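Local coordinates for autoinducer 2-binding protein LsrB (Clostridium saccharobutylicum DSM 13864, PDB 6DSP) that binds the quorum-sensing signal autoinducer-2 in the cleft between its two lobes, as a receptor of the periplasmic binding protein type, at residues 90-95 with 111-116; 188-193 with 212-217; 32-37 with 250-255. One frame throughout, in Å; residues are numbered along the deposited sequence.

Contact 1 of 3, residues 90-95 with 111-116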
ATOM      1  N   ALA A  90     -11.389  -9.371  -6.710  1.00 12.52           N
ATOM      2  CA  ALA A  90     -12.393 -10.141  -7.416  1.00 12.25           C
ATOM      3  C   ALA A  90     -12.390  -9.790  -8.890  1.00 12.62           C
ATOM      4  O   ALA A  90     -12.602 -10.660  -9.737  1.00 13.65           O
ATOM      5  CB  ALA A  90     -13.774  -9.911  -6.796  1.00 12.78           C
ATOM      6  N   GLY A  91     -12.161  -8.524  -9.221  1.00 12.73           N
ATOM      7  CA  GLY A  91     -12.219  -8.069 -10.604  1.00 12.89           C
ATOM      8  C   GLY A  91     -11.065  -8.489 -11.468  1.00 13.23           C
ATOM      9  O   GLY A  91     -11.140  -8.302 -12.685  1.00 15.19           O
ATOM     10  N   VAL A  92     -10.014  -9.072 -10.910  1.00 12.07           N
ATOM     11  CA  VAL A  92      -8.931  -9.582 -11.742  1.00 11.79           C
ATOM     12  C   VAL A  92      -8.770 -11.085 -11.637  1.00 11.68           C
ATOM     13  O   VAL A  92      -7.873 -11.645 -12.287  1.00 11.89           O
ATOM     14  CB  VAL A  92      -7.585  -8.887 -11.456  1.00 12.39           C
ATOM     15  CG1 VAL A  92      -7.653  -7.439 -11.907  1.00 13.76           C
ATOM     16  CG2 VAL A  92      -7.194  -9.052  -9.988  1.00 12.68           C
ATOM     17  N   LYS A  93      -9.615 -11.761 -10.860  1.00 12.09           N
ATOM     18  CA  LYS A  93      -9.447 -13.199 -10.654  1.00 12.78           C
ATOM     19  C   LYS A  93      -9.461 -13.961 -11.985  1.00 13.28           C
ATOM     20  O   LYS A  93      -8.575 -14.785 -12.256  1.00 13.19           O
ATOM     21  CB  LYS A  93     -10.501 -13.734  -9.680  1.00 14.40           C
ATOM     22  CG  LYS A  93     -10.283 -15.174  -9.256  1.00 15.77           C
ATOM     23  CD  LYS A  93     -11.330 -15.624  -8.273  1.00 17.85           C
ATOM     24  CE  LYS A  93     -10.975 -17.003  -7.751  1.00 20.58           C
ATOM     25  NZ  LYS A  93     -12.009 -17.572  -6.858  1.00 23.16           N
ATOM     26  N   ASP A  94     -10.488 -13.731 -12.824  1.00 13.71           N
ATOM     27  CA  ASP A  94     -10.601 -14.478 -14.078  1.00 14.31           C
ATOM     28  C   ASP A  94      -9.426 -14.192 -15.009  1.00 12.85           C
ATOM     29  O   ASP A  94      -8.879 -15.115 -15.638  1.00 13.43           O
ATOM     30  CB  ASP A  94     -11.904 -14.149 -14.799  1.00 17.77           C
ATOM     31  CG  ASP A  94     -13.135 -14.637 -14.066  1.00 22.25           C
ATOM     32  OD1 ASP A  94     -13.060 -15.399 -13.088  1.00 23.30           O
ATOM     33  OD2 ASP A  94     -14.228 -14.242 -14.494  1.00 25.06           O
ATOM     34  N   ALA A  95      -8.992 -12.935 -15.098  1.00 12.34           N
ATOM     35  CA  ALA A  95      -7.876 -12.630 -15.980  1.00 12.19           C
ATOM     36  C   ALA A  95      -6.599 -13.318 -15.499  1.00 11.76           C
ATOM     37  O   ALA A  95      -5.766 -13.730 -16.315  1.00 12.21           O
ATOM     38  CB  ALA A  95      -7.674 -11.119 -16.027  1.00 12.83           C
ATOM     39  N   SER A 111      -0.874  -4.958  -2.871  1.00 11.07           N
ATOM     40  CA  SER A 111      -2.254  -5.340  -2.575  1.00 10.79           C
ATOM     41  C   SER A 111      -2.574  -6.662  -3.262  1.00 11.08           C
ATOM     42  O   SER A 111      -2.510  -6.766  -4.500  1.00 11.51           O
ATOM     43  CB  SER A 111      -3.245  -4.258  -3.008  1.00 11.30           C
ATOM     44  OG  SER A 111      -4.521  -4.666  -2.533  1.00 12.97           O
ATOM     45  N   ASP A 112      -2.910  -7.659  -2.458  1.00 11.00           N
ATOM     46  CA  ASP A 112      -2.984  -9.043  -2.893  1.00 11.16           C
ATOM     47  C   ASP A 112      -4.304  -9.338  -3.618  1.00 11.77           C
ATOM     48  O   ASP A 112      -5.220  -8.499  -3.692  1.00 12.35           O
ATOM     49  CB  ASP A 112      -2.870  -9.950  -1.658  1.00 11.41           C
ATOM     50  CG  ASP A 112      -2.216 -11.302  -1.953  1.00 12.12           C
ATOM     51  OD1 ASP A 112      -1.946 -11.668  -3.132  1.00 11.78           O
ATOM     52  OD2 ASP A 112      -1.973 -12.015  -0.966  1.00 13.62           O
ATOM     53  N   VAL A 113      -4.351 -10.540  -4.198  1.00 11.91           N
ATOM     54  CA  VAL A 113      -5.574 -11.084  -4.786  1.00 11.85           C
ATOM     55  C   VAL A 113      -5.917 -12.389  -4.064  1.00 12.32           C
ATOM     56  O   VAL A 113      -5.239 -12.770  -3.099  1.00 13.57           O
ATOM     57  CB  VAL A 113      -5.416 -11.317  -6.308  1.00 11.94           C
ATOM     58  CG1 VAL A 113      -5.066 -10.025  -6.981  1.00 13.13           C
ATOM     59  CG2 VAL A 113      -4.331 -12.374  -6.563  1.00 12.95           C
ATOM     60  N   ASP A 114      -6.922 -13.131  -4.545  1.00 12.34           N
ATOM     61  CA  ASP A 114      -7.226 -14.429  -3.966  1.00 13.24           C
ATOM     62  C   ASP A 114      -5.964 -15.281  -4.057  1.00 13.08           C
ATOM     63  O   ASP A 114      -5.404 -15.417  -5.156  1.00 13.28           O
ATOM     64  CB  ASP A 114      -8.358 -15.065  -4.780  1.00 15.28           C
ATOM     65  CG  ASP A 114      -8.836 -16.403  -4.242  1.00 19.03           C
ATOM     66  OD1 ASP A 114      -8.060 -17.099  -3.596  1.00 20.74           O
ATOM     67  OD2 ASP A 114     -10.003 -16.745  -4.537  1.00 20.68           O
ATOM     68  N   PRO A 115      -5.462 -15.841  -2.950  1.00 13.59           N
ATOM     69  CA  PRO A 115      -4.176 -16.558  -3.014  1.00 14.06           C
ATOM     70  C   PRO A 115      -4.218 -17.797  -3.901  1.00 14.69           C
ATOM     71  O   PRO A 115      -3.154 -18.361  -4.202  1.00 15.15           O
ATOM     72  CB  PRO A 115      -3.896 -16.910  -1.541  1.00 15.43           C
ATOM     73  CG  PRO A 115      -4.637 -15.794  -0.788  1.00 15.94           C
ATOM     74  CD  PRO A 115      -5.921 -15.673  -1.554  1.00 15.15           C
ATOM     75  N   SER A 116      -5.405 -18.263  -4.306  1.00 14.76           N
ATOM     76  CA  SER A 116      -5.506 -19.399  -5.216  1.00 15.81           C
ATOM     77  C   SER A 116      -5.140 -19.036  -6.655  1.00 15.44           C
ATOM     78  O   SER A 116      -4.955 -19.951  -7.485  1.00 16.73           O
ATOM     79  CB  SER A 116      -6.917 -19.990  -5.156  1.00 17.88           C
ATOM     80  OG  SER A 116      -7.845 -19.093  -5.769  1.00 19.66           O
TER
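The extended side chain of Lys93, on helix 89-101, reaches Asp114, in the loop that follows strand 105-109, while Val92 beside it meets Val113 nearer the core. The valine side chains stand at about a right angle and touch through one methyl each, Val92 CG2 lying 3.8 Å from Val113 CG1. Gln67, Val68 and Ile71 of helix 64-76 also pack on Val92, and Ala89 and Leu96 take up Val113, which places this pair in the seam between helices and loop.

The lysine and aspartate side chains cross at a slant. With CG trans to the backbone N (chi1 -172°) and every later torsion extended, Lys93 delivers its ammonium group to one carboxylate oxygen: NZ lies 3.2 Å from Asp114 OD2, a salt bridge whose hydrogen bond is weak. Lys93 CE comes within 3.4 Å of Asp114 OD2, so the last two atoms of the chain both lie against this oxygen.

The other oxygen is used within the loop. Ser116 N gives a nearly straight bond to Asp114 OD1 (3.0 Å, 170° at the hydrogen), arriving from above the carboxylate plane and closing an Asx turn. The carboxylate divides its work: OD1 holds the local turn, and OD2 pairs with the lysine through a weak hydrogen bond between partly exposed groups, so solvent probably screens the charge pairing.

Contact 2 of 3, residues 188-193 with 212-217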
ATOM      1  N   ASN A 188     -15.372   7.428  15.997  1.00 16.14           N
ATOM      2  CA  ASN A 188     -15.255   7.456  14.545  1.00 16.11           C
ATOM      3  C   ASN A 188     -16.443   8.257  14.027  1.00 16.05           C
ATOM      4  O   ASN A 188     -17.595   7.813  14.122  1.00 17.54           O
ATOM      5  CB  ASN A 188     -15.237   6.036  13.984  1.00 16.09           C
ATOM      6  CG  ASN A 188     -14.993   6.018  12.488  1.00 16.20           C
ATOM      7  OD1 ASN A 188     -15.357   6.955  11.782  1.00 16.41           O
ATOM      8  ND2 ASN A 188     -14.367   4.958  11.995  1.00 17.56           N
ATOM      9  N   VAL A 189     -16.176   9.465  13.518  1.00 15.50           N
ATOM     10  CA  VAL A 189     -17.256  10.356  13.097  1.00 16.39           C
ATOM     11  C   VAL A 189     -17.801  10.029  11.713  1.00 17.02           C
ATOM     12  O   VAL A 189     -18.760  10.679  11.266  1.00 18.44           O
ATOM     13  CB  VAL A 189     -16.866  11.846  13.225  1.00 17.48           C
ATOM     14  CG1 VAL A 189     -16.539  12.171  14.655  1.00 18.88           C
ATOM     15  CG2 VAL A 189     -15.662  12.209  12.339  1.00 17.35           C
ATOM     16  N   ALA A 190     -17.213   9.067  10.997  1.00 15.81           N
ATOM     17  CA  ALA A 190     -17.676   8.704   9.650  1.00 15.50           C
ATOM     18  C   ALA A 190     -17.327   7.241   9.418  1.00 15.99           C
ATOM     19  O   ALA A 190     -16.400   6.912   8.666  1.00 15.80           O
ATOM     20  CB  ALA A 190     -17.041   9.618   8.599  1.00 15.76           C
ATOM     21  N   PRO A 191     -18.059   6.328  10.056  1.00 17.11           N
ATOM     22  CA  PRO A 191     -17.681   4.902   9.989  1.00 18.33           C
ATOM     23  C   PRO A 191     -17.754   4.283   8.600  1.00 17.31           C
ATOM     24  O   PRO A 191     -17.121   3.246   8.387  1.00 18.08           O
ATOM     25  CB  PRO A 191     -18.626   4.212  10.977  1.00 20.27           C
ATOM     26  CG  PRO A 191     -19.664   5.199  11.332  1.00 20.49           C
ATOM     27  CD  PRO A 191     -19.200   6.580  10.954  1.00 18.25           C
ATOM     28  N   ASP A 192     -18.470   4.884   7.647  1.00 15.97           N
ATOM     29  CA  ASP A 192     -18.453   4.360   6.274  1.00 15.05           C
ATOM     30  C   ASP A 192     -17.087   4.537   5.618  1.00 14.07           C
ATOM     31  O   ASP A 192     -16.802   3.866   4.618  1.00 15.00           O
ATOM     32  CB  ASP A 192     -19.441   5.139   5.404  1.00 16.15           C
ATOM     33  CG  ASP A 192     -20.889   4.735   5.605  1.00 17.79           C
ATOM     34  OD1 ASP A 192     -21.173   3.752   6.321  1.00 19.60           O
ATOM     35  OD2 ASP A 192     -21.748   5.416   4.996  1.00 17.78           O
ATOM     36  N   ASN A 193     -16.235   5.399   6.167  1.00 13.49           N
ATOM     37  CA  ASN A 193     -14.972   5.834   5.589  1.00 12.73           C
ATOM     38  C   ASN A 193     -15.217   6.771   4.417  1.00 13.10           C
ATOM     39  O   ASN A 193     -16.280   6.742   3.790  1.00 13.40           O
ATOM     40  CB  ASN A 193     -14.074   4.702   5.100  1.00 13.59           C
ATOM     41  CG  ASN A 193     -13.899   3.607   6.118  1.00 14.23           C
ATOM     42  OD1 ASN A 193     -13.584   3.859   7.286  1.00 15.51           O
ATOM     43  ND2 ASN A 193     -14.043   2.368   5.666  1.00 15.34           N
ATOM     44  N   SER A 212     -15.078  20.090   6.063  1.00 15.98           N
ATOM     45  CA  SER A 212     -16.290  20.908   6.087  1.00 17.52           C
ATOM     46  C   SER A 212     -17.404  20.241   6.907  1.00 17.29           C
ATOM     47  O   SER A 212     -18.131  20.914   7.655  1.00 18.73           O
ATOM     48  CB  SER A 212     -16.769  21.159   4.652  1.00 21.37           C
ATOM     49  OG  SER A 212     -15.788  21.854   3.887  1.00 25.47           O
ATOM     50  N   ALA A 213     -17.582  18.926   6.745  1.00 16.47           N
ATOM     51  CA  ALA A 213     -18.669  18.206   7.391  1.00 16.68           C
ATOM     52  C   ALA A 213     -18.332  17.810   8.821  1.00 16.74           C
ATOM     53  O   ALA A 213     -19.248  17.531   9.598  1.00 17.31           O
ATOM     54  CB  ALA A 213     -19.009  16.953   6.578  1.00 17.03           C
ATOM     55  N   HIS A 214     -17.045  17.783   9.166  1.00 16.23           N
ATOM     56  CA  HIS A 214     -16.573  17.373  10.477  1.00 16.56           C
ATOM     57  C   HIS A 214     -15.489  18.365  10.900  1.00 17.23           C
ATOM     58  O   HIS A 214     -14.315  18.024  11.056  1.00 16.70           O
ATOM     59  CB  HIS A 214     -16.032  15.943  10.442  1.00 17.25           C
ATOM     60  CG  HIS A 214     -16.983  14.968   9.842  1.00 18.20           C
ATOM     61  ND1 HIS A 214     -18.075  14.474  10.524  1.00 19.23           N
ATOM     62  CD2 HIS A 214     -17.048  14.452   8.591  1.00 19.06           C
ATOM     63  CE1 HIS A 214     -18.758  13.676   9.719  1.00 20.00           C
ATOM     64  NE2 HIS A 214     -18.166  13.657   8.539  1.00 19.88           N
ATOM     65  N   SER A 215     -15.878  19.639  11.033  1.00 18.15           N
ATOM     66  CA  SER A 215     -14.868  20.687  11.179  1.00 19.40           C
ATOM     67  C   SER A 215     -14.079  20.582  12.475  1.00 20.06           C
ATOM     68  O   SER A 215     -12.958  21.106  12.540  1.00 20.75           O
ATOM     69  CB  SER A 215     -15.492  22.078  11.039  1.00 20.98           C
ATOM     70  OG  SER A 215     -16.354  22.337  12.135  1.00 22.36           O
ATOM     71  N   ASP A 216     -14.626  19.916  13.493  1.00 19.75           N
ATOM     72  CA  ASP A 216     -13.931  19.674  14.754  1.00 20.07           C
ATOM     73  C   ASP A 216     -13.225  18.314  14.803  1.00 19.02           C
ATOM     74  O   ASP A 216     -12.843  17.853  15.896  1.00 20.43           O
ATOM     75  CB  ASP A 216     -14.891  19.806  15.935  1.00 22.33           C
ATOM     76  CG  ASP A 216     -15.995  18.775  15.910  1.00 24.65           C
ATOM     77  OD1 ASP A 216     -16.100  17.993  14.954  1.00 24.50           O
ATOM     78  OD2 ASP A 216     -16.814  18.758  16.828  1.00 26.58           O
ATOM     79  N   ILE A 217     -13.040  17.658  13.660  1.00 16.98           N
ATOM     80  CA  ILE A 217     -12.358  16.372  13.671  1.00 15.94           C
ATOM     81  C   ILE A 217     -10.931  16.556  14.214  1.00 15.67           C
ATOM     82  O   ILE A 217     -10.271  17.575  13.965  1.00 16.89           O
ATOM     83  CB  ILE A 217     -12.396  15.757  12.259  1.00 15.46           C
ATOM     84  CG1 ILE A 217     -12.094  14.260  12.308  1.00 15.62           C
ATOM     85  CG2 ILE A 217     -11.468  16.524  11.292  1.00 15.45           C
ATOM     86  CD1 ILE A 217     -12.494  13.534  11.005  1.00 15.86           C
TER
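Val189 CG2 sits over one face of the His214 imidazole, 4.1 Å from the ring centroid and 29° off the ring normal, a CH-pi contact. Val189 CG2 also meets Ile217 CD1, at 3.7 Å, and so is shared between a ring and an aliphatic tip. Ile217 holds CG1 trans to the backbone N (chi1 -162°), and with chi2 also extended CD1 is carried to the valine. The valine and histidine side chains slide past each other in opposite directions. The Val189 carbonyl also reaches the ring, its O 3.4 Å from His214 CE1. Ala190 CB approaches obliquely, 4.2 Å from His214 NE2. No hydrogen bond joins the two segments, and the contact rests on this packing.

Residues 188-193 belong to an outermost strand, 187-195, of the four-stranded parallel sheet, at its interrupted middle; residues 212-217 carry the end of helix 200-213 and the turn leading to strand 219-222. The contact thus joins an edge strand to the far end of the helix that follows it, in the alternating strand-helix arrangement of a periplasmic binding protein lobe.

His214 is the first residue beyond the helix to leave helical backbone angles, and its O accepts from Ile217 N at 2.9 Å in a type I turn that sets the ring and the isoleucine on the same valine methyl. Tyr194 OH hydrogen-bonds to His214 NE2 and probably restrains the rotation of the ring. On the strand side, Asn188 OD1 takes the N-H of Ala190 (2.9 Å) in an Asx turn, while Asn188 ND2 is bonded to Glu176 OE2.

Contact 3 of 3, residues 32-37 with 250-255. With PAV ((2R,4S)-2-methyl-2,3,3,4-tetrahydroxytetrahydrofuran), chain C.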
ATOM      1  N   GLY A  32       1.637   7.068 -12.536  1.00 15.90           N
ATOM      2  CA  GLY A  32       1.569   8.500 -12.268  1.00 17.54           C
ATOM      3  C   GLY A  32       1.203   8.897 -10.850  1.00 20.02           C
ATOM      4  O   GLY A  32       0.802  10.037 -10.618  1.00 24.96           O
ATOM      5  N   ASN A  33       1.202   7.966  -9.931  1.00 15.80           N
ATOM      6  CA  ASN A  33       1.201   8.206  -8.500  1.00 15.05           C
ATOM      7  C   ASN A  33       2.596   7.886  -7.985  1.00 13.94           C
ATOM      8  O   ASN A  33       3.206   6.898  -8.407  1.00 13.68           O
ATOM      9  CB  ASN A  33       0.184   7.249  -7.880  1.00 16.44           C
ATOM     10  CG  ASN A  33       0.115   7.333  -6.364  1.00 17.58           C
ATOM     11  OD1 ASN A  33       0.917   6.730  -5.645  1.00 16.14           O
ATOM     12  ND2 ASN A  33      -0.899   8.029  -5.869  1.00 20.90           N
ATOM     13  N   ALA A  34       3.092   8.724  -7.082  1.00 14.24           N
ATOM     14  CA  ALA A  34       4.490   8.657  -6.688  1.00 13.85           C
ATOM     15  C   ALA A  34       4.876   7.299  -6.098  1.00 13.11           C
ATOM     16  O   ALA A  34       5.997   6.833  -6.301  1.00 14.14           O
ATOM     17  CB  ALA A  34       4.802   9.777  -5.701  1.00 14.51           C
ATOM     18  N   PHE A  35       3.977   6.654  -5.345  1.00 11.97           N
ATOM     19  CA  PHE A  35       4.292   5.352  -4.757  1.00 11.85           C
ATOM     20  C   PHE A  35       4.668   4.362  -5.849  1.00 12.28           C
ATOM     21  O   PHE A  35       5.661   3.616  -5.729  1.00 12.90           O
ATOM     22  CB  PHE A  35       3.072   4.838  -3.994  1.00 12.67           C
ATOM     23  CG  PHE A  35       3.258   3.476  -3.390  1.00 11.42           C
ATOM     24  CD1 PHE A  35       3.892   3.291  -2.155  1.00 12.02           C
ATOM     25  CD2 PHE A  35       2.849   2.360  -4.099  1.00 11.16           C
ATOM     26  CE1 PHE A  35       4.062   2.018  -1.612  1.00 12.34           C
ATOM     27  CE2 PHE A  35       3.007   1.076  -3.571  1.00 12.35           C
ATOM     28  CZ  PHE A  35       3.636   0.912  -2.331  1.00 12.07           C
ATOM     29  N   PHE A  36       3.871   4.328  -6.915  1.00 12.27           N
ATOM     30  CA  PHE A  36       4.056   3.348  -7.976  1.00 12.15           C
ATOM     31  C   PHE A  36       5.211   3.719  -8.878  1.00 12.63           C
ATOM     32  O   PHE A  36       5.959   2.839  -9.324  1.00 13.25           O
ATOM     33  CB  PHE A  36       2.734   3.167  -8.722  1.00 12.07           C
ATOM     34  CG  PHE A  36       1.707   2.544  -7.832  1.00 11.80           C
ATOM     35  CD1 PHE A  36       1.801   1.191  -7.511  1.00 12.19           C
ATOM     36  CD2 PHE A  36       0.710   3.279  -7.220  1.00 13.26           C
ATOM     37  CE1 PHE A  36       0.932   0.594  -6.609  1.00 12.76           C
ATOM     38  CE2 PHE A  36      -0.173   2.654  -6.315  1.00 13.35           C
ATOM     39  CZ  PHE A  36      -0.057   1.302  -6.042  1.00 13.40           C
ATOM     40  N   GLU A  37       5.406   5.012  -9.121  1.00 12.31           N
ATOM     41  CA  GLU A  37       6.558   5.421  -9.910  1.00 13.71           C
ATOM     42  C   GLU A  37       7.850   5.101  -9.188  1.00 14.07           C
ATOM     43  O   GLU A  37       8.813   4.635  -9.803  1.00 14.43           O
ATOM     44  CB  GLU A  37       6.446   6.904 -10.246  1.00 14.70           C
ATOM     45  CG  GLU A  37       5.242   7.195 -11.157  1.00 15.88           C
ATOM     46  CD  GLU A  37       5.280   6.431 -12.501  1.00 17.45           C
ATOM     47  OE1 GLU A  37       6.362   6.358 -13.158  1.00 18.82           O
ATOM     48  OE2 GLU A  37       4.208   5.887 -12.903  1.00 18.12           O
ATOM     49  N   PHE A 250      -0.074   6.914   4.810  1.00 12.33           N
ATOM     50  CA  PHE A 250       1.032   6.306   4.080  1.00 11.99           C
ATOM     51  C   PHE A 250       1.261   7.027   2.751  1.00 12.04           C
ATOM     52  O   PHE A 250       0.322   7.151   1.941  1.00 12.91           O
ATOM     53  CB  PHE A 250       0.727   4.839   3.766  1.00 12.42           C
ATOM     54  CG  PHE A 250       0.726   3.915   4.974  1.00 12.80           C
ATOM     55  CD1 PHE A 250       1.598   4.109   6.079  1.00 13.02           C
ATOM     56  CD2 PHE A 250      -0.114   2.805   4.975  1.00 13.14           C
ATOM     57  CE1 PHE A 250       1.595   3.205   7.142  1.00 13.62           C
ATOM     58  CE2 PHE A 250      -0.110   1.892   6.033  1.00 13.43           C
ATOM     59  CZ  PHE A 250       0.746   2.097   7.118  1.00 13.89           C
ATOM     60  N   ALA A 251       2.517   7.406   2.482  1.00 12.13           N
ATOM     61  CA  ALA A 251       2.890   7.936   1.173  1.00 13.10           C
ATOM     62  C   ALA A 251       4.403   7.967   1.097  1.00 14.01           C
ATOM     63  O   ALA A 251       5.086   8.061   2.120  1.00 14.96           O
ATOM     64  CB  ALA A 251       2.319   9.343   0.931  1.00 13.97           C
ATOM     65  N   SER A 252       4.929   7.889  -0.128  1.00 14.52           N
ATOM     66  CA  SER A 252       6.366   8.010  -0.299  1.00 15.49           C
ATOM     67  C   SER A 252       6.816   9.413   0.126  1.00 16.07           C
ATOM     68  O   SER A 252       6.090  10.399  -0.045  1.00 16.19           O
ATOM     69  CB  SER A 252       6.801   7.625  -1.720  1.00 16.35           C
ATOM     70  OG  SER A 252       6.016   8.271  -2.718  1.00 16.75           O
ATOM     71  N   PRO A 253       8.009   9.529   0.704  1.00 16.23           N
ATOM     72  CA  PRO A 253       8.354  10.775   1.410  1.00 16.76           C
ATOM     73  C   PRO A 253       8.514  11.994   0.523  1.00 16.10           C
ATOM     74  O   PRO A 253       8.139  13.094   0.953  1.00 15.78           O
ATOM     75  CB  PRO A 253       9.645  10.407   2.153  1.00 17.63           C
ATOM     76  CG  PRO A 253      10.209   9.224   1.366  1.00 18.14           C
ATOM     77  CD  PRO A 253       9.003   8.457   0.907  1.00 17.20           C
ATOM     78  N   ASN A 254       9.065  11.853  -0.693  1.00 16.17           N
ATOM     79  CA  ASN A 254       9.222  13.054  -1.510  1.00 17.17           C
ATOM     80  C   ASN A 254       7.881  13.752  -1.734  1.00 17.16           C
ATOM     81  O   ASN A 254       7.836  14.987  -1.803  1.00 18.47           O
ATOM     82  CB  ASN A 254       9.872  12.742  -2.861  1.00 18.81           C
ATOM     83  CG  ASN A 254      11.367  12.471  -2.764  1.00 20.72           C
ATOM     84  OD1 ASN A 254      11.965  12.508  -1.690  1.00 22.13           O
ATOM     85  ND2 ASN A 254      11.983  12.177  -3.911  1.00 21.58           N
ATOM     86  N   SER A 255       6.782  12.987  -1.841  1.00 16.19           N
ATOM     87  CA  SER A 255       5.493  13.597  -2.120  1.00 16.90           C
ATOM     88  C   SER A 255       4.969  14.409  -0.947  1.00 16.54           C
ATOM     89  O   SER A 255       4.045  15.208  -1.133  1.00 17.05           O
ATOM     90  CB  SER A 255       4.459  12.546  -2.550  1.00 17.12           C
ATOM     91  OG  SER A 255       4.082  11.742  -1.446  1.00 16.70           O
TER
HETATM   92  O2  PAV C 401      -1.076   3.025   1.106  1.00 16.29           O
HETATM   93  C2  PAV C 401      -0.528   2.732  -0.196  1.00 12.17           C
HETATM   94  C1  PAV C 401       0.908   3.275  -0.374  1.00 16.09           C
HETATM   95  O5  PAV C 401      -1.344   3.624  -1.139  1.00 11.84           O
HETATM   96  C5  PAV C 401      -1.301   3.043  -2.370  1.00 12.63           C
HETATM   97  C4  PAV C 401      -0.662   1.651  -2.210  1.00 13.53           C
HETATM   98  O4  PAV C 401      -1.400   0.676  -2.941  1.00 12.39           O
HETATM   99  C3  PAV C 401      -0.696   1.470  -0.689  1.00 12.52           C
HETATM  100  O3  PAV C 401       0.352   0.638  -0.271  1.00 13.45           O
HETATM  101  O13 PAV C 401      -1.948   0.959  -0.288  1.00 12.53           O
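The autoinducer-2 site of this periplasmic binding protein lies in the cleft between its lobes, and here the start of helix 34-50 meets the loop leaving strand 246-249 beside the bound ligand. Ala34 and Ser252 make the direct contact: Ala34 CB lies 3.6 Å from Ser252 OG, with Ser255 CB a little farther from the same methyl. No hydrogen bond joins the segments.

The pocket residues Phe35, Phe36 and Phe250 face the ligand in different ways. Phe35 presents a face. Its CG is trans to the backbone N (chi1 178°), and the ring lies against the ligand methyl, with C1 3.4 Å above the ring plane, displaced toward the rim, and nearest to CD1. Phe36 meets the ligand at its edge, CZ lying 3.4 Å from O4. Within the helix, the rim of the Phe35 ring stands over the Phe36 ring, CD2 of Phe35 3.5 Å above its plane and over its centre. The ligand's O2 lies at the edge of the Phe250 ring, near its plane, 4.0 Å from Phe250 CD2; Phe250 CB is closer still, at 3.7 Å, and the ring packs edge-to-face with Trp171 and Trp271. Lys29, Asp110, Asp167, Gln168 and the backbone N of Ser225 hydrogen-bond to the ligand.

Asn33 is the N-cap of the helix, its OD1 accepting from Phe35 N at 3.1 Å from above the carbonyl plane and also hydrogen-bonded to Ser225 OG. Within 250-255, Ser255 OG turns back to donate to Ser252 O at 2.8 Å, in the carbonyl plane.

Overall arrangement
From the N terminus, residues 32-37 at the start of helix 34-50 open the longest loop, which closes 213 residues later at 250-255. Contact 1 and contact 2 both nest inside it, in series and without crossing: 90-95 with 111-116 closes before 188-193 with 212-217 opens. Contact 1 ties helix 89-101 to the loop beyond strand 105-109 in the lobe of the eight-stranded mixed sheet; contact 2 ties edge strand 187-195 to a helix end in the lobe of the four-stranded parallel sheet. Their centres are 32 Å apart. Contact 3 spans the two lobes at the ligand, its centre 24 Å from that of contact 1 and 26 Å from that of contact 2.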